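Local coordinates for protein methylmalonyl-CoA carboxyltransferase 12S subunit (Propionibacterium freudenreichii, PDB 1ON3) that catalyses transfer of the carboxyl group of methylmalonyl-CoA to the biotin of the 1.3S subunit, giving propanoyl-CoA, as the hexameric core of transcarboxylase, at residues Ala226-Ala229 with Asn233-Phe236; Glu307-Tyr312 with Ala350-Asn355. All blocks are in the same frame, centred on the assembly; numbering follows the deposited sequence.

Both contacts are buried, their centres about 10 Å apart, at the seam between the two halves of the duplicated carboxyltransferase chain, though Glu352 of contact 2 is partly exposed whereas every touching residue of contact 1 is buried. Contact 1 is local: the segment after helix 224-231 folds back against residues 226-229 and leads into strand 236-238. Contact 2 is long-range and joins strand 305-308, with the turn after it, to helix 344-359. The first is mostly apolar, with one backbone bond; the second sets a salt bridge beside a small valine-phenylalanine contact. His235 links them, its NE2 2.9 Å from Glu352 OE1 and its backbone O 2.9 Å from Lys309 N, bringing the two sheets together.

Contact 1: residues Ala226-Ala229 with Asn233-Phe236; sequences AHMA and NIHF
The helix-to-strand junction that leads from helix 224-231 into strand 236-238 of the N-terminal sheet is closed by His227 and Met228 packing on Asn233 and Ile234. The backbone N-H of Asn233 reaches back to His227 O at 3.2 Å, a bent bond (N-H...O 137°) that approaches from 29° out of the carbonyl plane. The same oxygen is also hydrogen-bonded to Ser231 OG, so two partners grip it near the helix end. Ile234 supplies the apolar centre. Its chi1 of 66° sets CG1 between the backbone N and the carbonyl carbon, which brings this branch to 3.8 Å from Met228 N, while CD1 touches Met228 CB at 4.0 Å. The other branch, CG2, lies 3.9 Å from His227 CB. In Met228 the bends at chi2 and chi3 bring CE to the backbone of His235, 3.5 Å from His235 O. His227 NE2 is hydrogen-bonded to Met200 O, and Ile234 also packs on Ile192 and Met194 of strand 191-195. The contact is therefore a helix-to-strand connection in which one bent backbone bond is backed by the aliphatic contacts of Ile234, with the imidazole held in part by Met200 O.

Contact 2: residues Glu307-Tyr312 with Ala350-Asn355; sequences EVKAGY and AAEFVN
Lys309 and Glu352 form the polar part of the contact, a salt bridge in which NZ lies 3.0 Å from OE1. The two side chains meet at about a right angle, and the ammonium approaches OE1 from above the carboxylate plane, 38° out of it. Both chains are extended beyond CG; with the glutamate CG anti to its backbone nitrogen (chi1 -176°), its carboxylate is carried off the helix to the lysine. Water 2 spans the same pair, accepting from Lys309 NZ at 2.7 Å and donating to Glu352 OE2 at 2.8 Å. OE1 receives hydrogen bonds from both Lys309 and His235 NE2, which would probably favour an ionised carboxylate, while Gly232 O helps hold the ammonium in place.

The apolar part is a single touch, Val308 CG2 to Phe353 CE1 at 3.9 Å. The methyl meets the ring obliquely, and the ring also packs against Phe320, their planes about 55° apart.

Past strand 305-308 the chain turns: Lys309 to Tyr312 form a type I beta turn, with Tyr312 N bonded to Lys309 O at 3.1 Å. Val308 pairs with Thr318 of the antiparallel strand 316-323, which lies alongside strand 305-308, while helix 344-359 packs through Val354 on helix 384-397 and, at Glu352, on Cys523 of a second subunit.

Contact 1: residues Ala226-Ala229 with Asn233-Phe236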
ATOM      1  N   ALA E 226      15.853   9.768 -43.964  1.00 16.09           N
ATOM      2  CA  ALA E 226      16.912   8.860 -43.552  1.00 15.28           C
ATOM      3  C   ALA E 226      16.546   8.281 -42.176  1.00 15.27           C
ATOM      4  O   ALA E 226      16.618   7.074 -41.969  1.00 16.94           O
ATOM      5  CB  ALA E 226      18.258   9.598 -43.486  1.00 14.14           C
ATOM      6  N   HIS E 227      16.132   9.129 -41.235  1.00 13.98           N
ATOM      7  CA  HIS E 227      15.782   8.613 -39.910  1.00 12.93           C
ATOM      8  C   HIS E 227      14.597   7.650 -39.947  1.00 14.63           C
ATOM      9  O   HIS E 227      14.549   6.674 -39.192  1.00 17.95           O
ATOM     10  CB  HIS E 227      15.480   9.757 -38.931  1.00 13.34           C
ATOM     11  CG  HIS E 227      16.708  10.468 -38.447  1.00 12.71           C
ATOM     12  ND1 HIS E 227      17.683   9.839 -37.704  1.00 14.79           N
ATOM     13  CD2 HIS E 227      17.151  11.728 -38.660  1.00 15.90           C
ATOM     14  CE1 HIS E 227      18.676  10.680 -37.484  1.00 15.91           C
ATOM     15  NE2 HIS E 227      18.379  11.833 -38.052  1.00 14.97           N
ATOM     16  N   MET E 228      13.651   7.906 -40.835  1.00 11.24           N
ATOM     17  CA  MET E 228      12.473   7.061 -40.919  1.00 11.84           C
ATOM     18  C   MET E 228      12.732   5.691 -41.536  1.00 15.48           C
ATOM     19  O   MET E 228      12.443   4.668 -40.922  1.00 16.58           O
ATOM     20  CB  MET E 228      11.358   7.771 -41.700  1.00 10.74           C
ATOM     21  CG  MET E 228      10.129   6.889 -42.022  1.00 10.00           C
ATOM     22  SD  MET E 228       9.233   6.239 -40.578  1.00 11.83           S
ATOM     23  CE  MET E 228       8.280   7.734 -40.121  1.00  8.45           C
ATOM     24  N   ALA E 229      13.290   5.668 -42.737  1.00 15.91           N
ATOM     25  CA  ALA E 229      13.512   4.403 -43.433  1.00 12.83           C
ATOM     26  C   ALA E 229      14.757   3.617 -43.053  1.00 13.45           C
ATOM     27  O   ALA E 229      14.747   2.384 -43.083  1.00 12.14           O
ATOM     28  CB  ALA E 229      13.509   4.650 -44.946  1.00 14.76           C
ATOM     29  N   ASN E 233      14.762   5.820 -36.080  1.00  6.63           N
ATOM     30  CA  ASN E 233      14.682   6.770 -34.956  1.00 10.20           C
ATOM     31  C   ASN E 233      13.395   7.577 -34.799  1.00 15.31           C
ATOM     32  O   ASN E 233      13.152   8.115 -33.718  1.00 12.71           O
ATOM     33  CB  ASN E 233      15.786   7.826 -35.047  1.00 10.96           C
ATOM     34  CG  ASN E 233      17.187   7.274 -34.848  1.00  9.94           C
ATOM     35  OD1 ASN E 233      18.134   7.729 -35.505  1.00 15.80           O
ATOM     36  ND2 ASN E 233      17.339   6.333 -33.937  1.00  8.31           N
ATOM     37  N   ILE E 234      12.596   7.709 -35.856  1.00 10.71           N
ATOM     38  CA  ILE E 234      11.412   8.560 -35.751  1.00  9.74           C
ATOM     39  C   ILE E 234      10.102   7.904 -36.109  1.00 12.33           C
ATOM     40  O   ILE E 234      10.067   6.844 -36.734  1.00 15.07           O
ATOM     41  CB  ILE E 234      11.567   9.850 -36.587  1.00 10.75           C
ATOM     42  CG1 ILE E 234      11.622   9.503 -38.084  1.00 12.58           C
ATOM     43  CG2 ILE E 234      12.842  10.589 -36.151  1.00 10.00           C
ATOM     44  CD1 ILE E 234      11.585  10.720 -39.001  1.00 14.64           C
ATOM     45  N   HIS E 235       9.013   8.571 -35.753  1.00 10.30           N
ATOM     46  CA  HIS E 235       7.698   7.982 -35.952  1.00  9.59           C
ATOM     47  C   HIS E 235       6.808   8.549 -37.024  1.00 12.72           C
ATOM     48  O   HIS E 235       5.928   7.842 -37.521  1.00 13.80           O
ATOM     49  CB  HIS E 235       6.965   7.979 -34.610  1.00  8.08           C
ATOM     50  CG  HIS E 235       7.772   7.377 -33.504  1.00 10.42           C
ATOM     51  ND1 HIS E 235       8.812   8.047 -32.896  1.00 10.62           N
ATOM     52  CD2 HIS E 235       7.747   6.140 -32.951  1.00  9.91           C
ATOM     53  CE1 HIS E 235       9.394   7.248 -32.018  1.00 10.78           C
ATOM     54  NE2 HIS E 235       8.767   6.083 -32.035  1.00 10.15           N
ATOM     55  N   PHE E 236       7.026   9.815 -37.374  1.00 10.84           N
ATOM     56  CA  PHE E 236       6.240  10.469 -38.402  1.00 10.03           C
ATOM     57  C   PHE E 236       7.084  11.443 -39.194  1.00 13.36           C
ATOM     58  O   PHE E 236       7.918  12.156 -38.620  1.00 13.24           O
ATOM     59  CB  PHE E 236       5.062  11.262 -37.790  1.00 10.15           C
ATOM     60  CG  PHE E 236       4.148  10.430 -36.931  1.00 11.59           C
ATOM     61  CD1 PHE E 236       4.381  10.298 -35.574  1.00 12.49           C
ATOM     62  CD2 PHE E 236       3.085   9.733 -37.498  1.00 14.70           C
ATOM     63  CE1 PHE E 236       3.569   9.475 -34.778  1.00 12.82           C
ATOM     64  CE2 PHE E 236       2.275   8.912 -36.721  1.00 12.24           C
ATOM     65  CZ  PHE E 236       2.518   8.783 -35.361  1.00 15.25           C
TER
HETATM   66  O   HOH W   1      11.830   5.329 -37.746  1.00 14.76           O

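Contact 2: residues Glu307-Tyr312 with Ala350-Asn355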
ATOM      1  N   GLU E 307      -0.926   5.655 -38.984  1.00 11.09           N
ATOM      2  CA  GLU E 307       0.175   4.703 -38.977  1.00 10.54           C
ATOM      3  C   GLU E 307       1.430   5.286 -38.325  1.00 12.94           C
ATOM      4  O   GLU E 307       1.812   6.416 -38.617  1.00 12.94           O
ATOM      5  CB  GLU E 307       0.484   4.252 -40.413  1.00 12.43           C
ATOM      6  CG  GLU E 307       1.080   2.861 -40.482  1.00 16.30           C
ATOM      7  CD  GLU E 307       1.342   2.368 -41.899  1.00 18.77           C
ATOM      8  OE1 GLU E 307       0.676   2.839 -42.855  1.00 15.44           O
ATOM      9  OE2 GLU E 307       2.215   1.485 -42.051  1.00 14.77           O
ATOM     10  N   VAL E 308       2.044   4.505 -37.434  1.00  9.66           N
ATOM     11  CA  VAL E 308       3.264   4.890 -36.739  1.00 11.67           C
ATOM     12  C   VAL E 308       4.441   4.212 -37.465  1.00 12.08           C
ATOM     13  O   VAL E 308       4.355   3.032 -37.818  1.00 10.83           O
ATOM     14  CB  VAL E 308       3.211   4.436 -35.259  1.00 12.93           C
ATOM     15  CG1 VAL E 308       4.524   4.794 -34.531  1.00  8.77           C
ATOM     16  CG2 VAL E 308       2.017   5.114 -34.568  1.00 12.52           C
ATOM     17  N   LYS E 309       5.523   4.962 -37.684  1.00 10.32           N
ATOM     18  CA  LYS E 309       6.704   4.452 -38.399  1.00 11.08           C
ATOM     19  C   LYS E 309       6.279   3.816 -39.731  1.00 13.04           C
ATOM     20  O   LYS E 309       6.751   2.738 -40.103  1.00 12.32           O
ATOM     21  CB  LYS E 309       7.471   3.438 -37.534  1.00  9.66           C
ATOM     22  CG  LYS E 309       8.400   4.143 -36.542  1.00 12.16           C
ATOM     23  CD  LYS E 309       9.191   3.229 -35.617  1.00 10.98           C
ATOM     24  CE  LYS E 309      10.160   4.099 -34.787  1.00 15.74           C
ATOM     25  NZ  LYS E 309      10.952   3.357 -33.770  1.00 12.49           N
ATOM     26  N   ALA E 310       5.395   4.510 -40.444  1.00 14.72           N
ATOM     27  CA  ALA E 310       4.875   4.016 -41.725  1.00 14.18           C
ATOM     28  C   ALA E 310       5.930   3.713 -42.777  1.00 13.56           C
ATOM     29  O   ALA E 310       5.713   2.855 -43.634  1.00 14.23           O
ATOM     30  CB  ALA E 310       3.873   5.002 -42.296  1.00 15.08           C
ATOM     31  N   GLY E 311       7.049   4.426 -42.730  1.00 12.10           N
ATOM     32  CA  GLY E 311       8.104   4.207 -43.703  1.00 14.35           C
ATOM     33  C   GLY E 311       9.270   3.358 -43.241  1.00 14.93           C
ATOM     34  O   GLY E 311      10.257   3.227 -43.963  1.00 12.08           O
ATOM     35  N   TYR E 312       9.168   2.786 -42.044  1.00 13.11           N
ATOM     36  CA  TYR E 312      10.229   1.943 -41.491  1.00 10.70           C
ATOM     37  C   TYR E 312       9.726   0.505 -41.350  1.00 13.38           C
ATOM     38  O   TYR E 312       8.581   0.294 -40.972  1.00 11.68           O
ATOM     39  CB  TYR E 312      10.635   2.451 -40.102  1.00  9.67           C
ATOM     40  CG  TYR E 312      11.804   1.715 -39.475  1.00 14.95           C
ATOM     41  CD1 TYR E 312      13.084   1.813 -40.017  1.00 14.00           C
ATOM     42  CD2 TYR E 312      11.633   0.935 -38.329  1.00 13.61           C
ATOM     43  CE1 TYR E 312      14.166   1.157 -39.434  1.00  9.44           C
ATOM     44  CE2 TYR E 312      12.712   0.275 -37.735  1.00 14.90           C
ATOM     45  CZ  TYR E 312      13.975   0.397 -38.298  1.00 14.78           C
ATOM     46  OH  TYR E 312      15.051  -0.222 -37.724  1.00 12.90           O
ATOM     47  N   ALA E 350       7.648  -3.143 -33.541  1.00  9.51           N
ATOM     48  CA  ALA E 350       6.514  -3.727 -32.833  1.00 12.71           C
ATOM     49  C   ALA E 350       6.626  -3.581 -31.318  1.00 11.11           C
ATOM     50  O   ALA E 350       5.693  -3.115 -30.654  1.00 10.87           O
ATOM     51  CB  ALA E 350       6.371  -5.211 -33.210  1.00  8.40           C
ATOM     52  N   ALA E 351       7.771  -3.973 -30.777  1.00  9.37           N
ATOM     53  CA  ALA E 351       7.996  -3.928 -29.329  1.00 10.99           C
ATOM     54  C   ALA E 351       7.819  -2.541 -28.717  1.00 10.79           C
ATOM     55  O   ALA E 351       7.188  -2.404 -27.669  1.00  8.58           O
ATOM     56  CB  ALA E 351       9.398  -4.476 -28.999  1.00 11.26           C
ATOM     57  N   GLU E 352       8.374  -1.520 -29.369  1.00 12.26           N
ATOM     58  CA  GLU E 352       8.266  -0.152 -28.859  1.00  8.22           C
ATOM     59  C   GLU E 352       6.791   0.255 -28.810  1.00 10.99           C
ATOM     60  O   GLU E 352       6.328   0.810 -27.813  1.00 13.06           O
ATOM     61  CB  GLU E 352       9.032   0.839 -29.749  1.00 11.89           C
ATOM     62  CG  GLU E 352       9.019   2.300 -29.196  1.00 14.53           C
ATOM     63  CD  GLU E 352       9.574   3.325 -30.188  1.00 15.40           C
ATOM     64  OE1 GLU E 352       9.181   3.300 -31.375  1.00 17.79           O
ATOM     65  OE2 GLU E 352      10.398   4.165 -29.778  1.00 19.11           O
ATOM     66  N   PHE E 353       6.060  -0.031 -29.886  1.00  8.90           N
ATOM     67  CA  PHE E 353       4.640   0.319 -29.967  1.00  8.97           C
ATOM     68  C   PHE E 353       3.860  -0.404 -28.874  1.00  8.37           C
ATOM     69  O   PHE E 353       3.033   0.200 -28.189  1.00 12.80           O
ATOM     70  CB  PHE E 353       4.087  -0.058 -31.347  1.00 10.72           C
ATOM     71  CG  PHE E 353       2.684   0.437 -31.610  1.00 10.66           C
ATOM     72  CD1 PHE E 353       2.426   1.800 -31.753  1.00 11.48           C
ATOM     73  CD2 PHE E 353       1.626  -0.465 -31.764  1.00 14.05           C
ATOM     74  CE1 PHE E 353       1.130   2.263 -32.055  1.00  9.79           C
ATOM     75  CE2 PHE E 353       0.324  -0.010 -32.064  1.00  8.97           C
ATOM     76  CZ  PHE E 353       0.082   1.354 -32.211  1.00  7.79           C
ATOM     77  N   VAL E 354       4.117  -1.701 -28.717  1.00 10.20           N
ATOM     78  CA  VAL E 354       3.445  -2.495 -27.693  1.00  6.91           C
ATOM     79  C   VAL E 354       3.728  -1.939 -26.288  1.00  9.72           C
ATOM     80  O   VAL E 354       2.808  -1.773 -25.499  1.00  7.97           O
ATOM     81  CB  VAL E 354       3.885  -3.979 -27.757  1.00  5.24           C
ATOM     82  CG1 VAL E 354       3.447  -4.732 -26.489  1.00  8.47           C
ATOM     83  CG2 VAL E 354       3.285  -4.650 -29.008  1.00  6.10           C
ATOM     84  N   ASN E 355       4.987  -1.637 -25.972  1.00 11.77           N
ATOM     85  CA  ASN E 355       5.296  -1.091 -24.640  1.00  9.65           C
ATOM     86  C   ASN E 355       4.607   0.247 -24.418  1.00  8.83           C
ATOM     87  O   ASN E 355       4.100   0.517 -23.324  1.00 12.44           O
ATOM     88  CB  ASN E 355       6.805  -0.904 -24.438  1.00 16.44           C
ATOM     89  CG  ASN E 355       7.546  -2.220 -24.344  1.00 27.92           C
ATOM     90  OD1 ASN E 355       7.016  -3.205 -23.819  1.00 27.08           O
ATOM     91  ND2 ASN E 355       8.787  -2.244 -24.835  1.00 23.49           N
TER
HETATM   92  O   HOH W   2      12.144   4.846 -31.842  1.00 16.06           O